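Isochorismatase family protein (Enterococcus faecalis, PDB 2A67) probably acts as a hydrolase of the isochorismatase family, although its substrate is not known. Local coordinates at residues Tyr24-Val29 with Gln65-Leu70; Gln35-Tyr40 with Lys69-Pro74; Gln110-Val115 with Ala147-His152; Val39-Gln42 with Pro46-Phe49. All coordinates share one frame; numbering follows the deposited sequence.

Contact 1: Tyr24-Val29 with Gln65-Leu70; sequences YRLPAV and QLFEKL
L26 and P27, the first residues of helix 26-42, lie opposite F67 and K69 across a broad gap between backbones, with the CA atoms of P27 and K69 8.9 Å apart and those of L26 and F67 10.4 Å apart. The 65-70 segment has no regular secondary structure but closes into a type I beta turn from F67 to L70, whose backbone bond runs from L70 N to F67 O (3.2 Å). Side chains must therefore bridge the interval, and two pairs do so. L26 and F67 reach for each other from opposite directions. With its CG anti to the backbone N (chi1 -170°), L26 sends the CD2 methyl over one face of the phenyl ring, 4.0 Å from the ring centroid and 29° off the ring normal, a CH-pi contact. The methyl leans toward the far end of the ring, with CD2 3.5 Å from CZ. E17, on a neighbouring loop, packs against both side chains. The second pair lies nearer the surface. K69 follows a bent path that brings NZ to within 3.0 Å of the backbone O of P27, and the same nitrogen passes 4.1 Å from P27 CB. Its firm partner is D31, one turn further along the helix, with which NZ forms a salt bridge. The loop between strands 47-52 and 77-81 is thus fastened to the start of helix 26-42 by a dispersive inner contact and a charged outer one, and the carboxylate and nearby carbonyl oxygen probably stabilise the lysine in its positive form.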
loop_
_atom_site.group_PDB
_atom_site.type_symbol
_atom_site.label_atom_id
_atom_site.label_comp_id
_atom_site.label_asym_id
_atom_site.label_seq_id
_atom_site.Cartn_x
_atom_site.Cartn_y
_atom_site.Cartn_z
ATOM N N TYR D 24 -2.291 2.125 20.418
ATOM C CA TYR D 24 -3.665 1.788 20.760
ATOM C C TYR D 24 -3.847 0.289 21.083
ATOM O O TYR D 24 -3.553 -0.603 20.241
ATOM C CB TYR D 24 -4.574 2.191 19.608
ATOM C CG TYR D 24 -6.041 1.959 19.857
ATOM C CD1 TYR D 24 -6.755 2.721 20.810
ATOM C CD2 TYR D 24 -6.740 0.975 19.137
ATOM C CE1 TYR D 24 -8.136 2.483 21.040
ATOM C CE2 TYR D 24 -8.102 0.753 19.341
ATOM C CZ TYR D 24 -8.785 1.499 20.287
ATOM O OH TYR D 24 -10.119 1.257 20.471
ATOM N N ARG D 25 -4.297 0.046 22.316
ATOM C CA ARG D 25 -4.538 -1.272 22.866
ATOM C C ARG D 25 -3.401 -2.260 22.644
ATOM O O ARG D 25 -3.655 -3.415 22.309
ATOM C CB ARG D 25 -5.876 -1.834 22.338
ATOM C CG ARG D 25 -7.012 -0.887 22.641
ATOM C CD ARG D 25 -8.394 -1.429 22.362
ATOM N NE ARG D 25 -9.366 -0.553 23.029
ATOM C CZ ARG D 25 -10.680 -0.571 22.812
ATOM N NH1 ARG D 25 -11.208 -1.426 21.942
ATOM N NH2 ARG D 25 -11.469 0.280 23.454
ATOM N N LEU D 26 -2.162 -1.821 22.860
ATOM C CA LEU D 26 -0.973 -2.660 22.659
ATOM C C LEU D 26 -0.892 -3.908 23.531
ATOM O O LEU D 26 -0.475 -4.983 23.035
ATOM C CB LEU D 26 0.321 -1.842 22.805
ATOM C CG LEU D 26 1.625 -2.553 22.387
ATOM C CD1 LEU D 26 1.642 -2.910 20.888
ATOM C CD2 LEU D 26 2.861 -1.774 22.802
ATOM N N PRO D 27 -1.215 -3.790 24.848
ATOM C CA PRO D 27 -1.163 -5.031 25.644
ATOM C C PRO D 27 -1.917 -6.194 25.003
ATOM O O PRO D 27 -1.342 -7.267 24.900
ATOM C CB PRO D 27 -1.795 -4.623 26.983
ATOM C CG PRO D 27 -1.440 -3.138 27.108
ATOM C CD PRO D 27 -1.546 -2.609 25.680
ATOM N N ALA D 28 -3.166 -5.987 24.579
ATOM C CA ALA D 28 -3.968 -7.082 23.996
ATOM C C ALA D 28 -3.433 -7.523 22.652
ATOM O O ALA D 28 -3.607 -8.667 22.285
ATOM C CB ALA D 28 -5.454 -6.707 23.889
ATOM N N VAL D 29 -2.783 -6.613 21.897
ATOM C CA VAL D 29 -2.217 -6.984 20.602
ATOM C C VAL D 29 -1.062 -7.978 20.840
ATOM O O VAL D 29 -1.000 -9.038 20.238
ATOM C CB VAL D 29 -1.738 -5.721 19.801
ATOM C CG1 VAL D 29 -0.809 -6.115 18.652
ATOM C CG2 VAL D 29 -2.926 -4.960 19.284
ATOM N N GLN D 65 15.075 -2.545 20.271
ATOM C CA GLN D 65 14.804 -3.936 20.625
ATOM C C GLN D 65 13.294 -4.147 20.638
ATOM O O GLN D 65 12.532 -3.177 20.797
ATOM C CB GLN D 65 15.391 -4.305 21.992
ATOM C CG GLN D 65 16.942 -4.205 22.176
ATOM C CD GLN D 65 17.324 -4.648 23.562
ATOM O OE1 GLN D 65 17.155 -3.875 24.499
ATOM N NE2 GLN D 65 17.824 -5.904 23.724
ATOM N N LEU D 66 12.895 -5.427 20.506
ATOM C CA LEU D 66 11.516 -5.891 20.554
ATOM C C LEU D 66 10.974 -5.766 21.958
ATOM O O LEU D 66 11.707 -5.915 22.948
ATOM C CB LEU D 66 11.416 -7.373 20.088
ATOM C CG LEU D 66 11.932 -7.746 18.687
ATOM C CD1 LEU D 66 11.992 -9.249 18.417
ATOM C CD2 LEU D 66 11.153 -7.048 17.610
ATOM N N PHE D 67 9.694 -5.435 22.052
ATOM C CA PHE D 67 9.031 -5.391 23.344
ATOM C C PHE D 67 9.365 -6.656 24.092
ATOM O O PHE D 67 9.264 -7.749 23.522
ATOM C CB PHE D 67 7.519 -5.367 23.143
ATOM C CG PHE D 67 7.027 -4.101 22.532
ATOM C CD1 PHE D 67 7.063 -2.907 23.255
ATOM C CD2 PHE D 67 6.526 -4.093 21.246
ATOM C CE1 PHE D 67 6.599 -1.726 22.696
ATOM C CE2 PHE D 67 6.053 -2.913 20.681
ATOM C CZ PHE D 67 6.109 -1.722 21.408
ATOM N N GLU D 68 9.714 -6.516 25.365
ATOM C CA GLU D 68 10.091 -7.652 26.208
ATOM C C GLU D 68 9.028 -8.728 26.321
ATOM O O GLU D 68 9.360 -9.891 26.488
ATOM C CB GLU D 68 10.390 -7.178 27.630
ATOM C CG GLU D 68 11.570 -6.269 27.702
ATOM C CD GLU D 68 12.800 -6.986 28.179
ATOM O OE1 GLU D 68 13.167 -8.046 27.607
ATOM O OE2 GLU D 68 13.394 -6.475 29.149
ATOM N N LYS D 69 7.762 -8.338 26.273
ATOM C CA LYS D 69 6.651 -9.303 26.450
ATOM C C LYS D 69 6.526 -10.342 25.322
ATOM O O LYS D 69 5.871 -11.399 25.515
ATOM C CB LYS D 69 5.317 -8.563 26.609
ATOM C CG LYS D 69 4.205 -9.344 27.360
ATOM C CD LYS D 69 2.879 -8.907 26.721
ATOM C CE LYS D 69 1.668 -8.865 27.677
ATOM N NZ LYS D 69 0.577 -8.023 27.054
ATOM N N LEU D 70 7.110 -10.043 24.156
ATOM C CA LEU D 70 7.063 -10.980 23.007
ATOM C C LEU D 70 7.950 -12.205 23.214
ATOM O O LEU D 70 9.101 -12.074 23.620
ATOM C CB LEU D 70 7.448 -10.277 21.693
ATOM C CG LEU D 70 6.442 -9.298 21.071
ATOM C CD1 LEU D 70 7.110 -8.545 19.976
ATOM C CD2 LEU D 70 5.169 -10.016 20.537
#

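Contact 2: Gln35-Tyr40 with Lys69-Pro74; sequences QRIAVY and KLDTQP
I37 meets D71 and, more distantly, L70, and it has far more surface buried here than either of them. It projects from the second half of helix 26-42 straight at the passing loop, and its CA lies 7.1 Å from that of D71. Both branches of the isoleucine work against the same residue. CG1 stands beside the backbone N (chi1 -77°) and continues in an extended line, which carries CD1 to 3.5 Å from the backbone O of D71; CG2, on the other branch, comes within 3.6 Å of that same oxygen. Both methyls thus approach the peptide oxygen from the helix side. CD1 also reaches the side chain of L70, 4.4 Å from its CD2, a loose apolar contact that L70 supplements by packing on V33 and N34, earlier in the helix. In the fold, helix 26-42 is the connection between parallel strands 5-10 and 47-52, and the loop that leads from 47-52 toward 77-81 runs back along its flank. I37 occupies the seam where these parts meet: besides the loop it touches L7 and L9 of the first strand and I47 and F49 of the second, so one side chain is shared by helix, sheet and loop. D71 lies nearer the surface. Its carboxylate crosses the isoleucine at a slant, and in the conformer described, one of two modelled, OD2 sits 3.5 Å from I37 CG2. This oxygen is not left to the methyl alone, because in the same conformer R41, one helical turn beyond I37, binds it in a salt bridge.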
loop_
_atom_site.group_PDB
_atom_site.type_symbol
_atom_site.label_atom_id
_atom_site.label_comp_id
_atom_site.label_asym_id
_atom_site.label_seq_id
_atom_site.Cartn_x
_atom_site.Cartn_y
_atom_site.Cartn_z
ATOM N N GLN D 35 0.040 -15.624 21.330
ATOM C CA GLN D 35 -0.790 -16.836 21.064
ATOM C C GLN D 35 -0.492 -17.424 19.681
ATOM O O GLN D 35 -0.375 -18.654 19.524
ATOM C CB GLN D 35 -2.286 -16.543 21.178
ATOM C CG GLN D 35 -2.791 -16.288 22.586
ATOM C CD GLN D 35 -4.311 -16.359 22.689
ATOM O OE1 GLN D 35 -4.861 -17.034 23.609
ATOM N NE2 GLN D 35 -5.021 -15.727 21.724
ATOM N N ARG D 36 -0.331 -16.551 18.685
ATOM C CA ARG D 36 0.021 -17.013 17.337
ATOM C C ARG D 36 1.407 -17.590 17.308
ATOM O O ARG D 36 1.640 -18.607 16.685
ATOM C CB ARG D 36 -0.112 -15.881 16.304
ATOM C CG ARG D 36 -1.466 -15.205 16.299
ATOM C CD ARG D 36 -2.560 -16.306 16.061
ATOM N NE ARG D 36 -2.350 -16.961 14.764
ATOM C CZ ARG D 36 -2.768 -18.186 14.468
ATOM N NH1 ARG D 36 -3.373 -18.919 15.393
ATOM N NH2 ARG D 36 -2.572 -18.677 13.261
ATOM N N ILE D 37 2.367 -16.881 17.922
ATOM C CA ILE D 37 3.733 -17.383 18.069
ATOM C C ILE D 37 3.692 -18.818 18.572
ATOM O O ILE D 37 4.357 -19.689 18.034
ATOM C CB ILE D 37 4.559 -16.472 19.036
ATOM C CG1 ILE D 37 4.958 -15.187 18.273
ATOM C CG2 ILE D 37 5.795 -17.198 19.570
ATOM C CD1 ILE D 37 5.674 -14.127 19.173
ATOM N N ALA D 38 2.942 -19.040 19.638
ATOM C CA ALA D 38 2.887 -20.353 20.249
ATOM C C ALA D 38 2.377 -21.413 19.246
ATOM O O ALA D 38 2.962 -22.482 19.140
ATOM C CB ALA D 38 2.041 -20.316 21.565
ATOM N N VAL D 39 1.388 -21.078 18.430
ATOM C CA VAL D 39 0.887 -22.037 17.385
ATOM C C VAL D 39 1.986 -22.313 16.331
ATOM O O VAL D 39 2.200 -23.432 15.900
ATOM C CB VAL D 39 -0.350 -21.464 16.666
ATOM C CG1 VAL D 39 -0.700 -22.235 15.392
ATOM C CG2 VAL D 39 -1.570 -21.328 17.610
ATOM N N TYR D 40 2.697 -21.274 15.908
ATOM C CA TYR D 40 3.787 -21.457 14.948
ATOM C C TYR D 40 4.891 -22.333 15.499
ATOM O O TYR D 40 5.398 -23.195 14.770
ATOM C CB TYR D 40 4.308 -20.082 14.460
ATOM C CG TYR D 40 3.431 -19.567 13.357
ATOM C CD1 TYR D 40 2.177 -19.034 13.649
ATOM C CD2 TYR D 40 3.837 -19.643 12.029
ATOM C CE1 TYR D 40 1.323 -18.589 12.650
ATOM C CE2 TYR D 40 3.001 -19.157 11.001
ATOM C CZ TYR D 40 1.758 -18.642 11.325
ATOM O OH TYR D 40 0.913 -18.188 10.332
ATOM N N LYS D 69 7.762 -8.338 26.273
ATOM C CA LYS D 69 6.651 -9.303 26.450
ATOM C C LYS D 69 6.526 -10.342 25.322
ATOM O O LYS D 69 5.871 -11.399 25.515
ATOM C CB LYS D 69 5.317 -8.563 26.609
ATOM C CG LYS D 69 4.205 -9.344 27.360
ATOM C CD LYS D 69 2.879 -8.907 26.721
ATOM C CE LYS D 69 1.668 -8.865 27.677
ATOM N NZ LYS D 69 0.577 -8.023 27.054
ATOM N N LEU D 70 7.110 -10.043 24.156
ATOM C CA LEU D 70 7.063 -10.980 23.007
ATOM C C LEU D 70 7.950 -12.205 23.214
ATOM O O LEU D 70 9.101 -12.074 23.620
ATOM C CB LEU D 70 7.448 -10.277 21.693
ATOM C CG LEU D 70 6.442 -9.298 21.071
ATOM C CD1 LEU D 70 7.110 -8.545 19.976
ATOM C CD2 LEU D 70 5.169 -10.016 20.537
ATOM N N ASP D 71 7.401 -13.384 22.906
ATOM C CA ASP D 71 8.116 -14.659 23.000
ATOM C C ASP D 71 9.029 -14.832 21.800
ATOM O O ASP D 71 8.601 -15.245 20.733
ATOM C CB ASP D 71 7.116 -15.836 23.095
ATOM C CG ASP D 71 7.798 -17.198 23.183
ATOM O OD1 ASP D 71 8.843 -17.327 23.857
ATOM O OD2 ASP D 71 7.277 -18.162 22.582
ATOM N N THR D 72 10.301 -14.513 21.969
ATOM C CA THR D 72 11.268 -14.729 20.872
ATOM C C THR D 72 12.180 -15.905 21.202
ATOM O O THR D 72 12.309 -16.231 22.374
ATOM C CB THR D 72 12.126 -13.471 20.599
ATOM O OG1 THR D 72 13.038 -13.285 21.689
ATOM C CG2 THR D 72 11.247 -12.246 20.543
ATOM N N GLN D 73 12.798 -16.543 20.195
ATOM C CA GLN D 73 13.833 -17.539 20.423
ATOM C C GLN D 73 14.894 -17.280 19.404
ATOM O O GLN D 73 14.601 -16.631 18.411
ATOM C CB GLN D 73 13.310 -18.945 20.203
ATOM C CG GLN D 73 11.961 -19.179 20.787
ATOM C CD GLN D 73 11.990 -19.731 22.164
ATOM O OE1 GLN D 73 12.574 -19.138 23.078
ATOM N NE2 GLN D 73 11.334 -20.890 22.343
ATOM N N PRO D 74 16.142 -17.779 19.634
ATOM C CA PRO D 74 17.281 -17.571 18.712
ATOM C C PRO D 74 17.071 -18.257 17.374
ATOM O O PRO D 74 17.783 -18.004 16.390
ATOM C CB PRO D 74 18.474 -18.200 19.461
ATOM C CG PRO D 74 17.867 -19.114 20.452
ATOM C CD PRO D 74 16.540 -18.540 20.838
#

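Contact 3: Gln110-Val115 with Ala147-His152; sequences QTEFCV and AQIIQH
T111 and E112 pack against I149 and I150 in a buried helix-helix contact between the first turn of helix 111-125 and the first half of helix 146-157. The local axes approach to 10.4 Å at an angle of 54°. T111 lies across I150 nearly at a right angle, its OG1 3.5 Å from I150 CG1, while its methyl CG2 rests 4.0 Å from I150 CA. That hydroxyl has a polar partner as well, a hydrogen bond with OG1 of T136 at the end of strand 128-137. Q110 occupies the N-cap position, following a cis peptide bond; its carbonyl oxygen accepts F113 N and V115 N from opposite faces of its plane, and the second of these bonds closes a wide pi-type turn. The cis peptide and C114 in the first turn are consistent with the nucleophile region of nicotinamidase-like cysteine hydrolases, so C114 is probably the equivalent residue. E112 CG takes the crowded position between backbone N and carbonyl carbon (chi1 77°) and the chain bends at chi2, so that the side chain passes obliquely across I149. The methyl CG2 of I149 touches CB at 3.7 Å and OE1 at 3.7 Å, and CD1 approaches OE2 to 3.8 Å. Held against hydrocarbon, the carboxylate obtains a hydrogen bond at OE1 from T138. The second subunit also reaches this place: its R120 donates to the backbone O of E112, and its I156 packs on the E112 side chain.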
loop_
_atom_site.group_PDB
_atom_site.type_symbol
_atom_site.label_atom_id
_atom_site.label_comp_id
_atom_site.label_asym_id
_atom_site.label_seq_id
_atom_site.Cartn_x
_atom_site.Cartn_y
_atom_site.Cartn_z
ATOM N N GLN D 110 3.345 0.389 12.414
ATOM C CA GLN D 110 2.021 0.977 12.631
ATOM C C GLN D 110 1.104 0.550 11.487
ATOM O O GLN D 110 1.550 0.455 10.360
ATOM C CB GLN D 110 2.091 2.528 12.657
ATOM C CG GLN D 110 2.638 3.060 13.988
ATOM C CD GLN D 110 2.907 4.542 13.916
ATOM O OE1 GLN D 110 1.994 5.369 13.908
ATOM N NE2 GLN D 110 4.164 4.876 13.809
ATOM N N THR D 111 -0.182 0.396 11.795
ATOM C CA THR D 111 -1.251 -0.006 10.831
ATOM C C THR D 111 -1.128 0.616 9.451
ATOM O O THR D 111 -1.089 -0.085 8.432
ATOM C CB THR D 111 -2.628 0.437 11.389
ATOM O OG1 THR D 111 -2.796 -0.133 12.693
ATOM C CG2 THR D 111 -3.823 0.075 10.443
ATOM N N GLU D 112 -1.147 1.950 9.416
ATOM C CA GLU D 112 -1.265 2.642 8.147
ATOM C C GLU D 112 0.072 2.853 7.426
ATOM O O GLU D 112 0.087 3.224 6.267
ATOM C CB GLU D 112 -1.984 3.982 8.327
ATOM C CG GLU D 112 -1.098 5.106 8.949
ATOM C CD GLU D 112 -1.128 5.143 10.486
ATOM O OE1 GLU D 112 -1.061 4.083 11.140
ATOM O OE2 GLU D 112 -1.206 6.259 11.053
ATOM N N PHE D 113 1.177 2.578 8.094
ATOM C CA PHE D 113 2.481 2.795 7.494
ATOM C C PHE D 113 3.103 1.457 7.111
ATOM O O PHE D 113 2.756 0.931 6.086
ATOM C CB PHE D 113 3.378 3.631 8.419
ATOM C CG PHE D 113 2.850 5.024 8.673
ATOM C CD1 PHE D 113 2.785 5.958 7.641
ATOM C CD2 PHE D 113 2.412 5.397 9.937
ATOM C CE1 PHE D 113 2.292 7.319 7.861
ATOM C CE2 PHE D 113 1.936 6.737 10.174
ATOM C CZ PHE D 113 1.873 7.685 9.116
ATOM N N CYS D 114 3.976 0.915 7.950
ATOM C CA CYS D 114 4.773 -0.262 7.626
ATOM C C CYS D 114 3.927 -1.513 7.409
ATOM O O CYS D 114 4.312 -2.377 6.611
ATOM C CB CYS D 114 5.748 -0.598 8.754
ATOM S SG CYS D 114 6.683 0.837 9.456
ATOM N N VAL D 115 2.829 -1.620 8.135
ATOM C CA VAL D 115 1.970 -2.802 8.023
ATOM C C VAL D 115 1.214 -2.747 6.679
ATOM O O VAL D 115 1.277 -3.701 5.879
ATOM C CB VAL D 115 0.984 -2.953 9.262
ATOM C CG1 VAL D 115 0.127 -4.204 9.142
ATOM C CG2 VAL D 115 1.770 -3.040 10.577
ATOM N N ALA D 147 -8.307 4.123 16.513
ATOM C CA ALA D 147 -9.486 3.288 16.207
ATOM C C ALA D 147 -10.036 3.493 14.765
ATOM O O ALA D 147 -10.362 2.540 14.066
ATOM C CB ALA D 147 -10.576 3.529 17.239
ATOM N N GLN D 148 -10.123 4.744 14.317
ATOM C CA GLN D 148 -10.642 5.060 12.982
ATOM C C GLN D 148 -9.671 4.632 11.885
ATOM O O GLN D 148 -10.093 4.135 10.816
ATOM C CB GLN D 148 -10.863 6.575 12.846
ATOM C CG GLN D 148 -12.002 7.166 13.653
ATOM C CD GLN D 148 -12.087 8.657 13.442
ATOM O OE1 GLN D 148 -11.202 9.398 13.860
ATOM N NE2 GLN D 148 -13.120 9.103 12.756
ATOM N N ILE D 149 -8.379 4.847 12.145
ATOM C CA ILE D 149 -7.292 4.435 11.226
ATOM C C ILE D 149 -7.258 2.916 11.052
ATOM O O ILE D 149 -7.164 2.416 9.920
ATOM C CB ILE D 149 -5.888 4.927 11.672
ATOM C CG1 ILE D 149 -5.828 6.470 11.729
ATOM C CG2 ILE D 149 -4.775 4.339 10.704
ATOM C CD1 ILE D 149 -4.658 6.983 12.581
ATOM N N ILE D 150 -7.322 2.203 12.179
ATOM C CA ILE D 150 -7.390 0.746 12.186
ATOM C C ILE D 150 -8.605 0.225 11.449
ATOM O O ILE D 150 -8.474 -0.675 10.614
ATOM C CB ILE D 150 -7.328 0.174 13.606
ATOM C CG1 ILE D 150 -5.910 0.296 14.153
ATOM C CG2 ILE D 150 -7.714 -1.326 13.597
ATOM C CD1 ILE D 150 -5.811 0.294 15.653
ATOM N N GLN D 151 -9.787 0.755 11.765
ATOM C CA GLN D 151 -11.010 0.389 11.045
ATOM C C GLN D 151 -10.866 0.575 9.510
ATOM O O GLN D 151 -11.192 -0.317 8.688
ATOM C CB GLN D 151 -12.183 1.200 11.619
ATOM C CG GLN D 151 -13.505 1.096 10.906
ATOM C CD GLN D 151 -14.566 2.083 11.499
ATOM O OE1 GLN D 151 -14.391 3.338 11.515
ATOM N NE2 GLN D 151 -15.685 1.496 12.009
ATOM N N HIS D 152 -10.391 1.752 9.131
ATOM C CA HIS D 152 -10.210 2.103 7.729
ATOM C C HIS D 152 -9.314 1.117 6.970
ATOM O O HIS D 152 -9.708 0.646 5.928
ATOM C CB HIS D 152 -9.623 3.524 7.625
ATOM C CG HIS D 152 -9.385 4.002 6.219
ATOM N ND1 HIS D 152 -10.399 4.174 5.296
ATOM C CD2 HIS D 152 -8.241 4.407 5.606
ATOM C CE1 HIS D 152 -9.892 4.695 4.184
ATOM N NE2 HIS D 152 -8.581 4.822 4.343
#

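Contact 4: Val39-Gln42 with Pro46-Phe49; sequences VYRQ and PIIF
I47 presses its CG1 and CD1 between two consecutive helical residues, Y40 and R41. With CG1 opposite its carbonyl carbon (chi1 -58°), I47 holds CG1 against Y40 CB at 3.6 Å, and CD1 travels on to the arginine. There it settles over one face of the guanidinium, 3.5 Å from NH1 and shifted toward the rim of the flat group, with CG of the same arginine 3.9 Å from CD1. The arginine crosses the isoleucine at about a right angle. Its chain is extended from CG to NE and then turns at the last torsion (chi4 -66°), a twist that presents a face to the methyl. The guanidinium nitrogens are held from the loop ahead of strand 77-81, where D76 forms a salt bridge with NH1 and D71, in the conformer given of two modelled, takes NE. The contact closes the helix-to-strand half of a beta-alpha-beta unit, strand 5-10, helix 26-42 and strand 47-52, with a connection of three residues between the segments. Y40 runs on from its CB toward the sheet, placing CD2 3.7 Å from the backbone O of P46, which meets the ring obliquely. At its far end the phenol OH is hydrogen-bonded to E105 OE1 and to R5 NE, polar partners that fix the ring where it also packs on L7 of the central strand 5-10.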
loop_
_atom_site.group_PDB
_atom_site.type_symbol
_atom_site.label_atom_id
_atom_site.label_comp_id
_atom_site.label_asym_id
_atom_site.label_seq_id
_atom_site.Cartn_x
_atom_site.Cartn_y
_atom_site.Cartn_z
ATOM N N VAL D 39 1.388 -21.078 18.430
ATOM C CA VAL D 39 0.887 -22.037 17.385
ATOM C C VAL D 39 1.986 -22.313 16.331
ATOM O O VAL D 39 2.200 -23.432 15.900
ATOM C CB VAL D 39 -0.350 -21.464 16.666
ATOM C CG1 VAL D 39 -0.700 -22.235 15.392
ATOM C CG2 VAL D 39 -1.570 -21.328 17.610
ATOM N N TYR D 40 2.697 -21.274 15.908
ATOM C CA TYR D 40 3.787 -21.457 14.948
ATOM C C TYR D 40 4.891 -22.333 15.499
ATOM O O TYR D 40 5.398 -23.195 14.770
ATOM C CB TYR D 40 4.308 -20.082 14.460
ATOM C CG TYR D 40 3.431 -19.567 13.357
ATOM C CD1 TYR D 40 2.177 -19.034 13.649
ATOM C CD2 TYR D 40 3.837 -19.643 12.029
ATOM C CE1 TYR D 40 1.323 -18.589 12.650
ATOM C CE2 TYR D 40 3.001 -19.157 11.001
ATOM C CZ TYR D 40 1.758 -18.642 11.325
ATOM O OH TYR D 40 0.913 -18.188 10.332
ATOM N N ARG D 41 5.213 -22.175 16.784
ATOM C CA ARG D 41 6.254 -23.026 17.443
ATOM C C ARG D 41 5.859 -24.486 17.485
ATOM O O ARG D 41 6.644 -25.362 17.108
ATOM C CB ARG D 41 6.559 -22.545 18.861
ATOM C CG ARG D 41 7.249 -21.130 18.891
ATOM C CD ARG D 41 8.124 -20.916 20.149
ATOM N NE ARG D 41 8.457 -19.506 20.226
ATOM C CZ ARG D 41 9.224 -18.866 19.347
ATOM N NH1 ARG D 41 9.834 -19.530 18.356
ATOM N NH2 ARG D 41 9.427 -17.574 19.490
ATOM N N GLN D 42 4.616 -24.728 17.901
ATOM C CA GLN D 42 4.013 -26.071 17.888
ATOM C C GLN D 42 4.108 -26.751 16.524
ATOM O O GLN D 42 4.332 -27.974 16.444
ATOM C CB GLN D 42 2.516 -25.973 18.151
ATOM C CG GLN D 42 1.971 -25.406 19.466
ATOM C CD GLN D 42 0.425 -25.152 19.325
ATOM O OE1 GLN D 42 -0.275 -25.864 18.561
ATOM N NE2 GLN D 42 -0.091 -24.130 20.040
ATOM N N PRO D 46 8.001 -21.152 10.492
ATOM C CA PRO D 46 8.908 -19.987 10.658
ATOM C C PRO D 46 8.221 -18.724 11.226
ATOM O O PRO D 46 7.115 -18.379 10.817
ATOM C CB PRO D 46 9.419 -19.728 9.242
ATOM C CG PRO D 46 8.959 -20.826 8.364
ATOM C CD PRO D 46 7.843 -21.568 9.070
ATOM N N ILE D 47 8.899 -18.031 12.143
ATOM C CA ILE D 47 8.416 -16.804 12.729
ATOM C C ILE D 47 9.523 -15.761 12.414
ATOM O O ILE D 47 10.708 -16.015 12.661
ATOM C CB ILE D 47 8.242 -16.862 14.266
ATOM C CG1 ILE D 47 7.254 -18.012 14.668
ATOM C CG2 ILE D 47 7.916 -15.386 14.798
ATOM C CD1 ILE D 47 7.313 -18.401 16.131
ATOM N N ILE D 48 9.121 -14.662 11.799
ATOM C CA ILE D 48 10.065 -13.644 11.270
ATOM C C ILE D 48 9.708 -12.307 11.881
ATOM O O ILE D 48 8.606 -11.780 11.654
ATOM C CB ILE D 48 9.993 -13.533 9.759
ATOM C CG1 ILE D 48 10.198 -14.902 9.097
ATOM C CG2 ILE D 48 11.063 -12.496 9.202
ATOM C CD1 ILE D 48 9.655 -15.020 7.651
ATOM N N PHE D 49 10.636 -11.736 12.662
ATOM C CA PHE D 49 10.441 -10.419 13.224
ATOM C C PHE D 49 11.118 -9.394 12.317
ATOM O O PHE D 49 12.285 -9.572 11.923
ATOM C CB PHE D 49 11.092 -10.320 14.603
ATOM C CG PHE D 49 10.386 -11.085 15.669
ATOM C CD1 PHE D 49 10.784 -12.389 15.985
ATOM C CD2 PHE D 49 9.333 -10.518 16.364
ATOM C CE1 PHE D 49 10.160 -13.084 16.964
ATOM C CE2 PHE D 49 8.693 -11.242 17.372
ATOM C CZ PHE D 49 9.113 -12.515 17.658
#

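Contacts 1, 2 and 4 all use helix 26-42. Contacts 2 and 4 are closest, their centres about 6 Å apart, and in the D71 conformer described the salt bridge from R41 NE to D71 OD2 (3.0 Å) ties them directly. F49 links contact 4 to contact 1, its CD2 3.6 Å from L66 CD1. Contact 3 lies across the chain's centre from contacts 2 and 4, about 23 and 24 Å away between centres, yet it touches contact 1 where Y24 CD2 meets I150 CD1 at 3.7 Å. By analogy with nicotinamidase-like relatives, contact 3 probably lies beside the active site: C114 of its first segment packs on D11, just after strand 5-10.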